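Local coordinates for glycosyl hydrolase family 2, TIM barrel domain protein (Parabacteroides merdae ATCC 43184, PDB 6DXU) that probably hydrolyses beta-glucuronides in the human gut, as a bacterial beta-glucuronidase of glycoside hydrolase family 2, at residues A76-P82 with C781-T785; S519-R523 with T785-S789; D603-P607 with S789-Q793; Q768-E772 with R798-R802. All blocks are in the same frame, centred on the assembly; numbering follows the deposited sequence.

In the fold
Contacts 1, 2 and 3 follow one another along the continuous run 781-793 of the C-terminal domain, sharing T785 and then S789. Their partners come from far earlier in the chain: 76-82 from the sugar-binding domain, 519-523 from the TIM-barrel domain, and 603-607 from a loop between strands 596-597 and 609-610. Centres of contacts 1 and 2 lie about 13 Å apart, those of 2 and 3 about 8 Å, and both of the latter touch the same bicine. Contact 4, about 9 Å from contact 3 between centres, lies inside the C-terminal domain; strand 768-775 pairs with strand 791-793. This run, loop and short strand, thus joins the C-terminal domain to three other parts of the enzyme.

Contact 1: A76-P82 with C781-T785; sequences AEDAVDP and CNLGT. With NA (sodium ion), chain N.
The carboxamide of N782 reaches between E77 and D81 and gives its ND2 to both. The bond to E77 OE2 is the shorter and straighter, 2.9 Å from N782 ND2 with 160° at the hydrogen; it lies close to the amide plane and uses the carboxylate's anti lone pair, although the two flat groups stand nearly upright to each other. D81 OD2, 3.2 Å from the same ND2, is also met on its anti side, but somewhat above the carboxylate plane. On the other branch, N782 OD1 rests 3.3 Å from D81 CA, beside the P82 ring. V80 CG2 packs against the backbone carbonyl of N782, 3.2 Å from its O, and V80 CG1 faces the CA of G784, whose positive phi suits a glycine.

The next shell fixes the loop 76-82. D81 N bonds to E77 O, and a sodium ion binds D78 O at 2.7 Å and D81 O at 2.8 Å, with a water and V84 O completing its observed shell. D81 OD1 accepts from D83 N and forms a salt bridge with R790. The two ND2 bonds join the sugar-binding domain to the C-terminal domain, and the shared donor probably eases the repulsion between the two carboxylates.

Contact 2: S519-R523 with T785-S789; sequences SHARR and TSTGS. With BCN (bicine), chain L.
S786 and A521 meet where two beta turns face each other: a type II turn from H520 to R523, in the TIM-barrel domain, and a type I turn from T785 to G788, in the C-terminal domain. S786 OG lies 2.8 Å from A521 O, with a water close to the hydroxyl, while S786 CB sits against the H520 ring at CE1. H520 is anchored through NE2 to Q793 O and through ND1 to Q611.

R522 holds the positive-phi place in its turn, and its side chain sets off toward the other loop. CB leads to a CG anti to the carbonyl carbon (chi1 -58°), and from there the chain runs straight to NE. CD comes 3.6 Å from the methyl CG2 of T787 and also nears S786 OG. NE lies 3.5 Å from that same T787 CG2, where the two side chains cross at about a right angle, and makes a weak bond to a water that also meets S786 OG and T787 OG1.

R523 turns the other way, to the bicine. Its NH1 donates to bicine O4 at 2.9 Å, NH2 serves Q793 OE1 and A794 O, and H520 CD2 lies 3.3 Å above one face of the guanidinium. A leucine for this arginine would probably leave bicine O4 and Q793 OE1 without these donors and take away the flat group on which H520 CD2 rests. Within the type I turn, T785 O accepts from S789 OG at 2.6 Å and from G788 N at 3.1 Å, the two arriving from opposite faces of the carbonyl plane.

Contact 3: D603-P607 with S789-Q793; sequences DNPVP and SRKVQ. With BCN (bicine), chain L.
The flat carboxamide of Q793 lies against the P605 ring, which stands over one of its faces. P605 CA is 3.7 Å from Q793 CD, and P605 CG comes 3.6 Å from Q793 OE1. The two ends of the amide have different neighbours. While Q793 OE1 is held by R523, Q793 NE2 gives weak, bent bonds to the bicine, 2.9 Å to its carboxylate O21 and rather longer to its hydroxyl O6, and also donates to a water that in turn bonds to D603 O. D603 O takes a second proton from bicine O6, so this backbone carbonyl and the amide grip the same hydroxyl. With CG anti to its carbonyl carbon (chi1 -78°) and the rest extended, Q793 carries its amide past P605 to the ligand.

Behind the pocket, Q793 N donates to P605 O at 3.1 Å in a nearly straight bond (173°), which attaches the loop 603-607 to an edge strand of its sheet. The loop then follows the strand backward: V606 CG2 touches V792 CG2 at 4.2 Å, V606 CG1 packs on S789 OG, and P607 CD rests 3.3 Å from K791 O. The long side chain of K791 leads away from the loop to a salt bridge with D83, and R790 pairs with D83 as well.

Through these groups the pocket offers both donors and acceptors to a small polar molecule bearing a carboxylate, here bicine; R523 and K766 probably add favourable positive charge for that group.

Contact 4: Q768-E772 with R798-R802; sequences QITFE and RALIR
I801 lays its CG2 methyl over the F771 ring, 3.7 Å from the centroid and only 16° off the normal, a CH-pi contact. I769 CG2 covers the opposite face of the ring, 3.9 Å above its plane, and A799 CB comes up at the ring edge, 4.0 Å from F771 CZ. That same A799 CB is pressed against I769 CD1 at 3.5 Å, tighter than usual for two carbons. F771 CG stands anti to the carbonyl carbon (chi1 -65°), which sends the ring across to the facing strand.

Strands 768-772 and 798-802 belong to two different antiparallel sheets that stack face to face as a beta-sandwich. Their axes are 8.5 Å apart at closest and splay by 27°, with no hydrogen bond between them. An alanine in place of this phenylalanine is likely to leave a gap between the sheets, with the methyls of I801 and I769 deprived of the ring they now cover.

On strand 768-772 the alternate residues Q768, T770 and E772 point away from this interior. Q768 is exposed, and T770 lies along K791 and K815. E772 forms a salt bridge with K815 through OE2, and its OE1 accepts from the backbone nitrogen of G775 of the second subunit.

Contact 1: A76-P82 with C781-T785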
loop_
_atom_site.group_PDB
_atom_site.type_symbol
_atom_site.label_atom_id
_atom_site.label_comp_id
_atom_site.label_asym_id
_atom_site.label_seq_id
_atom_site.Cartn_x
_atom_site.Cartn_y
_atom_site.Cartn_z
ATOM N N ALA D 76 10.700 -0.990 -34.311
ATOM C CA ALA D 76 11.548 -1.273 -35.470
ATOM C C ALA D 76 11.103 -0.487 -36.687
ATOM O O ALA D 76 11.936 -0.060 -37.498
ATOM C CB ALA D 76 11.533 -2.771 -35.772
ATOM N N GLU D 77 9.802 -0.277 -36.826
ATOM C CA GLU D 77 9.261 0.468 -37.947
ATOM C C GLU D 77 8.680 1.820 -37.566
ATOM O O GLU D 77 8.879 2.797 -38.306
ATOM C CB GLU D 77 8.208 -0.390 -38.658
ATOM C CG GLU D 77 7.775 0.159 -39.976
ATOM C CD GLU D 77 7.330 -0.935 -40.944
ATOM O OE1 GLU D 77 7.092 -2.083 -40.493
ATOM O OE2 GLU D 77 7.205 -0.635 -42.153
ATOM N N ASP D 78 7.969 1.930 -36.435
ATOM C CA ASP D 78 7.220 3.159 -36.212
ATOM C C ASP D 78 8.090 4.316 -35.719
ATOM O O ASP D 78 7.622 5.461 -35.729
ATOM C CB ASP D 78 6.026 2.915 -35.261
ATOM C CG ASP D 78 6.421 2.674 -33.789
ATOM O OD1 ASP D 78 7.608 2.691 -33.407
ATOM O OD2 ASP D 78 5.484 2.480 -32.985
ATOM N N ALA D 79 9.344 4.068 -35.323
ATOM C CA ALA D 79 10.208 5.185 -34.934
ATOM C C ALA D 79 10.485 6.106 -36.117
ATOM O O ALA D 79 10.534 7.329 -35.958
ATOM C CB ALA D 79 11.519 4.675 -34.342
ATOM N N VAL D 80 10.659 5.544 -37.312
ATOM C CA VAL D 80 10.950 6.354 -38.493
ATOM C C VAL D 80 9.770 6.462 -39.437
ATOM O O VAL D 80 9.833 7.264 -40.385
ATOM C CB VAL D 80 12.189 5.832 -39.257
ATOM C CG1 VAL D 80 13.442 5.989 -38.410
ATOM C CG2 VAL D 80 12.008 4.373 -39.685
ATOM N N ASP D 81 8.693 5.724 -39.204
ATOM C CA ASP D 81 7.511 5.903 -40.032
ATOM C C ASP D 81 7.092 7.362 -39.979
ATOM O O ASP D 81 6.893 7.909 -38.884
ATOM C CB ASP D 81 6.350 5.019 -39.587
ATOM C CG ASP D 81 5.179 5.086 -40.569
ATOM O OD1 ASP D 81 4.430 6.084 -40.535
ATOM O OD2 ASP D 81 5.071 4.183 -41.428
ATOM N N PRO D 82 6.953 8.029 -41.125
ATOM C CA PRO D 82 6.760 9.485 -41.104
ATOM C C PRO D 82 5.393 9.937 -40.610
ATOM O O PRO D 82 5.227 11.138 -40.357
ATOM C CB PRO D 82 6.964 9.883 -42.578
ATOM C CG PRO D 82 6.530 8.650 -43.355
ATOM C CD PRO D 82 7.056 7.496 -42.499
ATOM N N CYS D 781 10.898 0.257 -47.058
ATOM C CA CYS D 781 10.832 1.602 -46.511
ATOM C C CYS D 781 11.015 1.535 -45.000
ATOM O O CYS D 781 11.311 0.475 -44.437
ATOM C CB CYS D 781 9.506 2.281 -46.885
ATOM S SG CYS D 781 7.989 1.495 -46.268
ATOM N N ASN D 782 10.877 2.694 -44.356
ATOM C CA ASN D 782 11.029 2.817 -42.905
ATOM C C ASN D 782 12.368 2.251 -42.431
ATOM O O ASN D 782 12.482 1.645 -41.353
ATOM C CB ASN D 782 9.857 2.166 -42.174
ATOM C CG ASN D 782 8.561 2.943 -42.366
ATOM O OD1 ASN D 782 8.573 4.149 -42.643
ATOM N ND2 ASN D 782 7.442 2.252 -42.253
ATOM N N LEU D 783 13.401 2.464 -43.230
ATOM C CA LEU D 783 14.750 2.124 -42.797
ATOM C C LEU D 783 15.473 3.303 -42.163
ATOM O O LEU D 783 16.534 3.112 -41.559
ATOM C CB LEU D 783 15.579 1.604 -43.979
ATOM C CG LEU D 783 15.040 0.365 -44.696
ATOM C CD1 LEU D 783 16.041 -0.114 -45.735
ATOM C CD2 LEU D 783 14.680 -0.744 -43.694
ATOM N N GLY D 784 14.935 4.513 -42.283
ATOM C CA GLY D 784 15.641 5.674 -41.768
ATOM C C GLY D 784 16.847 6.072 -42.593
ATOM O O GLY D 784 17.801 6.642 -42.051
ATOM N N THR D 785 16.840 5.762 -43.887
ATOM C CA THR D 785 17.906 6.131 -44.808
ATOM C C THR D 785 17.304 6.881 -45.988
ATOM O O THR D 785 16.115 6.760 -46.281
ATOM C CB THR D 785 18.653 4.915 -45.349
ATOM O OG1 THR D 785 17.730 4.108 -46.099
ATOM C CG2 THR D 785 19.299 4.083 -44.202
HETATM NA NA NA N . 7.589 8.159 -36.220
HETATM O O HOH W 1 13.951 0.939 -39.126
HETATM O O HOH W 2 8.093 9.103 -33.633
#

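Contact 2: S519-R523 with T785-S789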
loop_
_atom_site.group_PDB
_atom_site.type_symbol
_atom_site.label_atom_id
_atom_site.label_comp_id
_atom_site.label_asym_id
_atom_site.label_seq_id
_atom_site.Cartn_x
_atom_site.Cartn_y
_atom_site.Cartn_z
ATOM N N SER D 519 23.925 15.765 -42.643
ATOM C CA SER D 519 23.989 15.640 -44.094
ATOM C C SER D 519 23.009 14.572 -44.555
ATOM O O SER D 519 23.037 13.434 -44.073
ATOM C CB SER D 519 25.415 15.343 -44.581
ATOM O OG SER D 519 25.925 14.095 -44.140
ATOM N N HIS D 520 22.112 14.978 -45.442
ATOM C CA HIS D 520 21.192 14.087 -46.142
ATOM C C HIS D 520 22.003 13.282 -47.139
ATOM O O HIS D 520 22.456 13.828 -48.152
ATOM C CB HIS D 520 20.127 14.951 -46.817
ATOM C CG HIS D 520 18.941 14.202 -47.353
ATOM N ND1 HIS D 520 18.356 13.140 -46.696
ATOM C CD2 HIS D 520 18.187 14.417 -48.460
ATOM C CE1 HIS D 520 17.314 12.714 -47.390
ATOM N NE2 HIS D 520 17.198 13.465 -48.473
ATOM N N ALA D 521 22.246 12.008 -46.825
ATOM C CA ALA D 521 23.168 11.203 -47.614
ATOM C C ALA D 521 22.745 11.193 -49.074
ATOM O O ALA D 521 21.567 10.994 -49.382
ATOM C CB ALA D 521 23.236 9.768 -47.091
ATOM N N ARG D 522 23.711 11.423 -49.962
ATOM C CA ARG D 522 23.596 11.477 -51.418
ATOM C C ARG D 522 23.183 12.866 -51.881
ATOM O O ARG D 522 23.031 13.068 -53.092
ATOM C CB ARG D 522 22.623 10.434 -52.002
ATOM C CG ARG D 522 23.003 9.002 -51.643
ATOM C CD ARG D 522 21.977 7.958 -52.098
ATOM N NE ARG D 522 22.520 6.620 -51.858
ATOM C CZ ARG D 522 23.334 5.986 -52.708
ATOM N NH1 ARG D 522 23.686 6.550 -53.860
ATOM N NH2 ARG D 522 23.806 4.785 -52.406
ATOM N N ARG D 523 23.002 13.831 -50.982
ATOM C CA ARG D 523 22.760 15.202 -51.414
ATOM C C ARG D 523 24.072 15.969 -51.462
ATOM O O ARG D 523 24.842 15.956 -50.494
ATOM C CB ARG D 523 21.780 15.917 -50.493
ATOM C CG ARG D 523 21.520 17.363 -50.893
ATOM C CD ARG D 523 20.610 18.060 -49.885
ATOM N NE ARG D 523 19.210 17.650 -50.013
ATOM C CZ ARG D 523 18.275 17.885 -49.099
ATOM N NH1 ARG D 523 18.587 18.517 -47.968
ATOM N NH2 ARG D 523 17.022 17.479 -49.303
ATOM N N THR D 785 16.840 5.762 -43.887
ATOM C CA THR D 785 17.906 6.131 -44.808
ATOM C C THR D 785 17.304 6.881 -45.988
ATOM O O THR D 785 16.115 6.760 -46.281
ATOM C CB THR D 785 18.653 4.915 -45.349
ATOM O OG1 THR D 785 17.730 4.108 -46.099
ATOM C CG2 THR D 785 19.299 4.083 -44.202
ATOM N N SER D 786 18.140 7.655 -46.678
ATOM C CA SER D 786 17.626 8.436 -47.799
ATOM C C SER D 786 17.196 7.566 -48.981
ATOM O O SER D 786 16.504 8.077 -49.871
ATOM C CB SER D 786 18.658 9.469 -48.253
ATOM O OG SER D 786 19.844 8.838 -48.680
ATOM N N THR D 787 17.588 6.290 -49.026
ATOM C CA THR D 787 17.106 5.378 -50.063
ATOM C C THR D 787 16.189 4.293 -49.503
ATOM O O THR D 787 15.885 3.321 -50.207
ATOM C CB THR D 787 18.272 4.734 -50.822
ATOM O OG1 THR D 787 19.119 4.030 -49.906
ATOM C CG2 THR D 787 19.092 5.805 -51.557
ATOM N N GLY D 788 15.747 4.432 -48.258
ATOM C CA GLY D 788 14.841 3.484 -47.652
ATOM C C GLY D 788 13.701 4.183 -46.938
ATOM O O GLY D 788 13.337 3.798 -45.823
ATOM N N SER D 789 13.136 5.224 -47.554
ATOM C CA SER D 789 12.121 6.047 -46.912
ATOM C C SER D 789 10.970 6.297 -47.879
ATOM O O SER D 789 11.199 6.755 -49.003
ATOM C CB SER D 789 12.716 7.382 -46.435
ATOM O OG SER D 789 13.668 7.193 -45.386
HETATM N N1 BCN L . 15.882 21.336 -43.902
HETATM C C1 BCN L . 15.199 22.577 -44.215
HETATM C C2 BCN L . 14.210 22.327 -45.351
HETATM O O21 BCN L . 14.275 21.252 -46.001
HETATM O O22 BCN L . 13.339 23.193 -45.637
HETATM C C3 BCN L . 17.268 21.456 -44.341
HETATM C C4 BCN L . 17.392 21.266 -45.855
HETATM O O4 BCN L . 16.792 20.057 -46.238
HETATM C C5 BCN L . 15.883 21.159 -42.450
HETATM C C6 BCN L . 14.748 20.230 -42.021
HETATM O O6 BCN L . 14.355 19.457 -43.124
HETATM O O HOH W 3 20.883 6.563 -48.942
#

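Contact 3: D603-P607 with S789-Q793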
loop_
_atom_site.group_PDB
_atom_site.type_symbol
_atom_site.label_atom_id
_atom_site.label_comp_id
_atom_site.label_asym_id
_atom_site.label_seq_id
_atom_site.Cartn_x
_atom_site.Cartn_y
_atom_site.Cartn_z
ATOM N N ASP D 603 10.477 16.555 -39.247
ATOM C CA ASP D 603 10.596 17.259 -40.520
ATOM C C ASP D 603 11.996 17.215 -41.115
ATOM O O ASP D 603 12.283 17.985 -42.042
ATOM C CB ASP D 603 10.145 18.708 -40.360
ATOM C CG ASP D 603 8.662 18.813 -40.054
ATOM O OD1 ASP D 603 7.877 18.062 -40.670
ATOM O OD2 ASP D 603 8.293 19.607 -39.172
ATOM N N ASN D 604 12.877 16.351 -40.611
ATOM C CA ASN D 604 14.193 16.212 -41.209
ATOM C C ASN D 604 14.057 15.621 -42.611
ATOM O O ASN D 604 13.044 14.991 -42.924
ATOM C CB ASN D 604 15.081 15.326 -40.336
ATOM C CG ASN D 604 15.834 16.121 -39.292
ATOM O OD1 ASN D 604 15.513 17.286 -39.056
ATOM N ND2 ASN D 604 16.840 15.500 -38.659
ATOM N N PRO D 605 15.066 15.818 -43.473
ATOM C CA PRO D 605 14.993 15.276 -44.848
ATOM C C PRO D 605 14.671 13.796 -44.908
ATOM O O PRO D 605 13.868 13.375 -45.752
ATOM C CB PRO D 605 16.394 15.573 -45.408
ATOM C CG PRO D 605 16.817 16.813 -44.685
ATOM C CD PRO D 605 16.256 16.667 -43.275
ATOM N N VAL D 606 15.270 12.993 -44.032
ATOM C CA VAL D 606 14.705 11.706 -43.644
ATOM C C VAL D 606 13.917 11.936 -42.345
ATOM O O VAL D 606 14.536 12.233 -41.312
ATOM C CB VAL D 606 15.777 10.631 -43.452
ATOM C CG1 VAL D 606 15.138 9.356 -42.902
ATOM C CG2 VAL D 606 16.512 10.348 -44.804
ATOM N N PRO D 607 12.590 11.850 -42.374
ATOM C CA PRO D 607 11.816 12.136 -41.156
ATOM C C PRO D 607 12.268 11.275 -39.982
ATOM O O PRO D 607 12.540 10.082 -40.134
ATOM C CB PRO D 607 10.371 11.805 -41.571
ATOM C CG PRO D 607 10.345 12.064 -43.067
ATOM C CD PRO D 607 11.729 11.644 -43.559
ATOM N N SER D 789 13.136 5.224 -47.554
ATOM C CA SER D 789 12.121 6.047 -46.912
ATOM C C SER D 789 10.970 6.297 -47.879
ATOM O O SER D 789 11.199 6.755 -49.003
ATOM C CB SER D 789 12.716 7.382 -46.435
ATOM O OG SER D 789 13.668 7.193 -45.386
ATOM N N ARG D 790 9.734 6.035 -47.428
ATOM C CA ARG D 790 8.583 6.229 -48.308
ATOM C C ARG D 790 8.159 7.680 -48.394
ATOM O O ARG D 790 7.377 8.023 -49.280
ATOM C CB ARG D 790 7.393 5.370 -47.863
ATOM C CG ARG D 790 6.763 5.753 -46.532
ATOM C CD ARG D 790 5.648 4.778 -46.184
ATOM N NE ARG D 790 5.028 5.100 -44.899
ATOM C CZ ARG D 790 4.094 6.029 -44.733
ATOM N NH1 ARG D 790 3.652 6.716 -45.784
ATOM N NH2 ARG D 790 3.589 6.266 -43.521
ATOM N N LYS D 791 8.634 8.525 -47.481
ATOM C CA LYS D 791 8.553 9.977 -47.609
ATOM C C LYS D 791 9.952 10.519 -47.364
ATOM O O LYS D 791 10.554 10.223 -46.327
ATOM C CB LYS D 791 7.551 10.578 -46.621
ATOM C CG LYS D 791 6.099 10.217 -46.939
ATOM C CD LYS D 791 5.104 10.947 -46.029
ATOM C CE LYS D 791 3.673 10.546 -46.393
ATOM N NZ LYS D 791 2.673 11.202 -45.532
ATOM N N VAL D 792 10.493 11.260 -48.326
ATOM C CA VAL D 792 11.904 11.652 -48.264
ATOM C C VAL D 792 12.096 12.893 -49.125
ATOM O O VAL D 792 11.492 13.018 -50.193
ATOM C CB VAL D 792 12.822 10.491 -48.711
ATOM C CG1 VAL D 792 12.659 10.202 -50.228
ATOM C CG2 VAL D 792 14.291 10.785 -48.366
ATOM N N GLN D 793 12.931 13.815 -48.653
ATOM C CA GLN D 793 13.305 14.960 -49.475
ATOM C C GLN D 793 14.227 14.493 -50.590
ATOM O O GLN D 793 15.043 13.589 -50.399
ATOM C CB GLN D 793 14.009 16.036 -48.639
ATOM C CG GLN D 793 13.096 16.897 -47.783
ATOM C CD GLN D 793 13.872 17.978 -47.047
ATOM O OE1 GLN D 793 14.984 18.316 -47.444
ATOM N NE2 GLN D 793 13.306 18.504 -45.954
HETATM N N1 BCN L . 15.882 21.336 -43.902
HETATM C C1 BCN L . 15.199 22.577 -44.215
HETATM C C2 BCN L . 14.210 22.327 -45.351
HETATM O O21 BCN L . 14.275 21.252 -46.001
HETATM O O22 BCN L . 13.339 23.193 -45.637
HETATM C C3 BCN L . 17.268 21.456 -44.341
HETATM C C4 BCN L . 17.392 21.266 -45.855
HETATM O O4 BCN L . 16.792 20.057 -46.238
HETATM C C5 BCN L . 15.883 21.159 -42.450
HETATM C C6 BCN L . 14.748 20.230 -42.021
HETATM O O6 BCN L . 14.355 19.457 -43.124
HETATM O O HOH W 4 10.908 17.599 -44.596
#

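Contact 4: Q768-E772 with R798-R802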
loop_
_atom_site.group_PDB
_atom_site.type_symbol
_atom_site.label_atom_id
_atom_site.label_comp_id
_atom_site.label_asym_id
_atom_site.label_seq_id
_atom_site.Cartn_x
_atom_site.Cartn_y
_atom_site.Cartn_z
ATOM N N GLN D 768 9.926 17.224 -51.292
ATOM C CA GLN D 768 9.592 15.936 -50.713
ATOM C C GLN D 768 8.873 15.049 -51.725
ATOM O O GLN D 768 7.973 15.491 -52.443
ATOM C CB GLN D 768 8.730 16.099 -49.457
ATOM C CG GLN D 768 8.651 14.774 -48.682
ATOM C CD GLN D 768 7.757 14.810 -47.458
ATOM O OE1 GLN D 768 8.237 14.700 -46.326
ATOM N NE2 GLN D 768 6.454 14.933 -47.676
ATOM N N ILE D 769 9.275 13.782 -51.755
ATOM C CA ILE D 769 8.720 12.759 -52.630
ATOM C C ILE D 769 8.093 11.677 -51.756
ATOM O O ILE D 769 8.656 11.308 -50.718
ATOM C CB ILE D 769 9.809 12.161 -53.541
ATOM C CG1 ILE D 769 10.282 13.210 -54.542
ATOM C CG2 ILE D 769 9.292 10.926 -54.270
ATOM C CD1 ILE D 769 11.701 12.990 -54.986
ATOM N N THR D 770 6.933 11.174 -52.178
ATOM C CA THR D 770 6.198 10.123 -51.482
ATOM C C THR D 770 6.031 8.907 -52.389
ATOM O O THR D 770 5.564 9.038 -53.526
ATOM C CB THR D 770 4.827 10.649 -51.044
ATOM O OG1 THR D 770 5.008 11.724 -50.119
ATOM C CG2 THR D 770 3.988 9.539 -50.378
ATOM N N PHE D 771 6.405 7.731 -51.893
ATOM C CA PHE D 771 6.221 6.472 -52.605
ATOM C C PHE D 771 5.019 5.710 -52.054
ATOM O O PHE D 771 4.826 5.656 -50.838
ATOM C CB PHE D 771 7.461 5.599 -52.463
ATOM C CG PHE D 771 8.689 6.168 -53.111
ATOM C CD1 PHE D 771 8.944 5.937 -54.455
ATOM C CD2 PHE D 771 9.583 6.933 -52.376
ATOM C CE1 PHE D 771 10.082 6.437 -55.058
ATOM C CE2 PHE D 771 10.720 7.447 -52.970
ATOM C CZ PHE D 771 10.970 7.201 -54.316
ATOM N N GLU D 772 4.226 5.104 -52.951
ATOM C CA GLU D 772 3.152 4.187 -52.565
ATOM C C GLU D 772 3.181 2.986 -53.498
ATOM O O GLU D 772 3.675 3.072 -54.625
ATOM C CB GLU D 772 1.760 4.840 -52.621
ATOM C CG GLU D 772 1.563 6.008 -51.675
ATOM C CD GLU D 772 0.149 6.575 -51.706
ATOM O OE1 GLU D 772 -0.696 6.113 -52.517
ATOM O OE2 GLU D 772 -0.113 7.500 -50.910
ATOM N N ARG D 798 16.558 13.897 -57.112
ATOM C CA ARG D 798 16.298 12.479 -57.309
ATOM C C ARG D 798 15.940 11.803 -55.986
ATOM O O ARG D 798 16.230 12.310 -54.898
ATOM C CB ARG D 798 17.474 11.797 -57.998
ATOM C CG ARG D 798 18.395 11.049 -57.129
ATOM C CD ARG D 798 19.517 10.489 -58.006
ATOM N NE ARG D 798 20.662 10.079 -57.197
ATOM C CZ ARG D 798 21.502 10.940 -56.636
ATOM N NH1 ARG D 798 21.316 12.257 -56.800
ATOM N NH2 ARG D 798 22.516 10.489 -55.905
ATOM N N ALA D 799 15.244 10.673 -56.094
ATOM C CA ALA D 799 14.966 9.835 -54.938
ATOM C C ALA D 799 14.922 8.391 -55.404
ATOM O O ALA D 799 14.383 8.095 -56.475
ATOM C CB ALA D 799 13.646 10.219 -54.254
ATOM N N LEU D 800 15.500 7.504 -54.602
ATOM C CA LEU D 800 15.544 6.082 -54.893
ATOM C C LEU D 800 14.842 5.312 -53.782
ATOM O O LEU D 800 14.883 5.712 -52.614
ATOM C CB LEU D 800 16.992 5.583 -54.999
ATOM C CG LEU D 800 17.960 6.289 -55.951
ATOM C CD1 LEU D 800 19.413 5.966 -55.594
ATOM C CD2 LEU D 800 17.676 5.844 -57.347
ATOM N N ILE D 801 14.226 4.185 -54.143
ATOM C CA ILE D 801 13.721 3.241 -53.147
ATOM C C ILE D 801 13.749 1.851 -53.770
ATOM O O ILE D 801 13.661 1.699 -54.993
ATOM C CB ILE D 801 12.305 3.629 -52.638
ATOM C CG1 ILE D 801 11.995 2.944 -51.295
ATOM C CG2 ILE D 801 11.228 3.306 -53.675
ATOM C CD1 ILE D 801 10.762 3.519 -50.606
ATOM N N ARG D 802 13.947 0.836 -52.933
ATOM C CA ARG D 802 13.898 -0.545 -53.388
ATOM C C ARG D 802 12.531 -1.158 -53.097
ATOM O O ARG D 802 11.879 -0.816 -52.107
ATOM C CB ARG D 802 15.001 -1.375 -52.735
ATOM C CG ARG D 802 16.410 -0.895 -53.110
ATOM C CD ARG D 802 17.492 -1.851 -52.632
ATOM N NE ARG D 802 17.530 -1.934 -51.174
#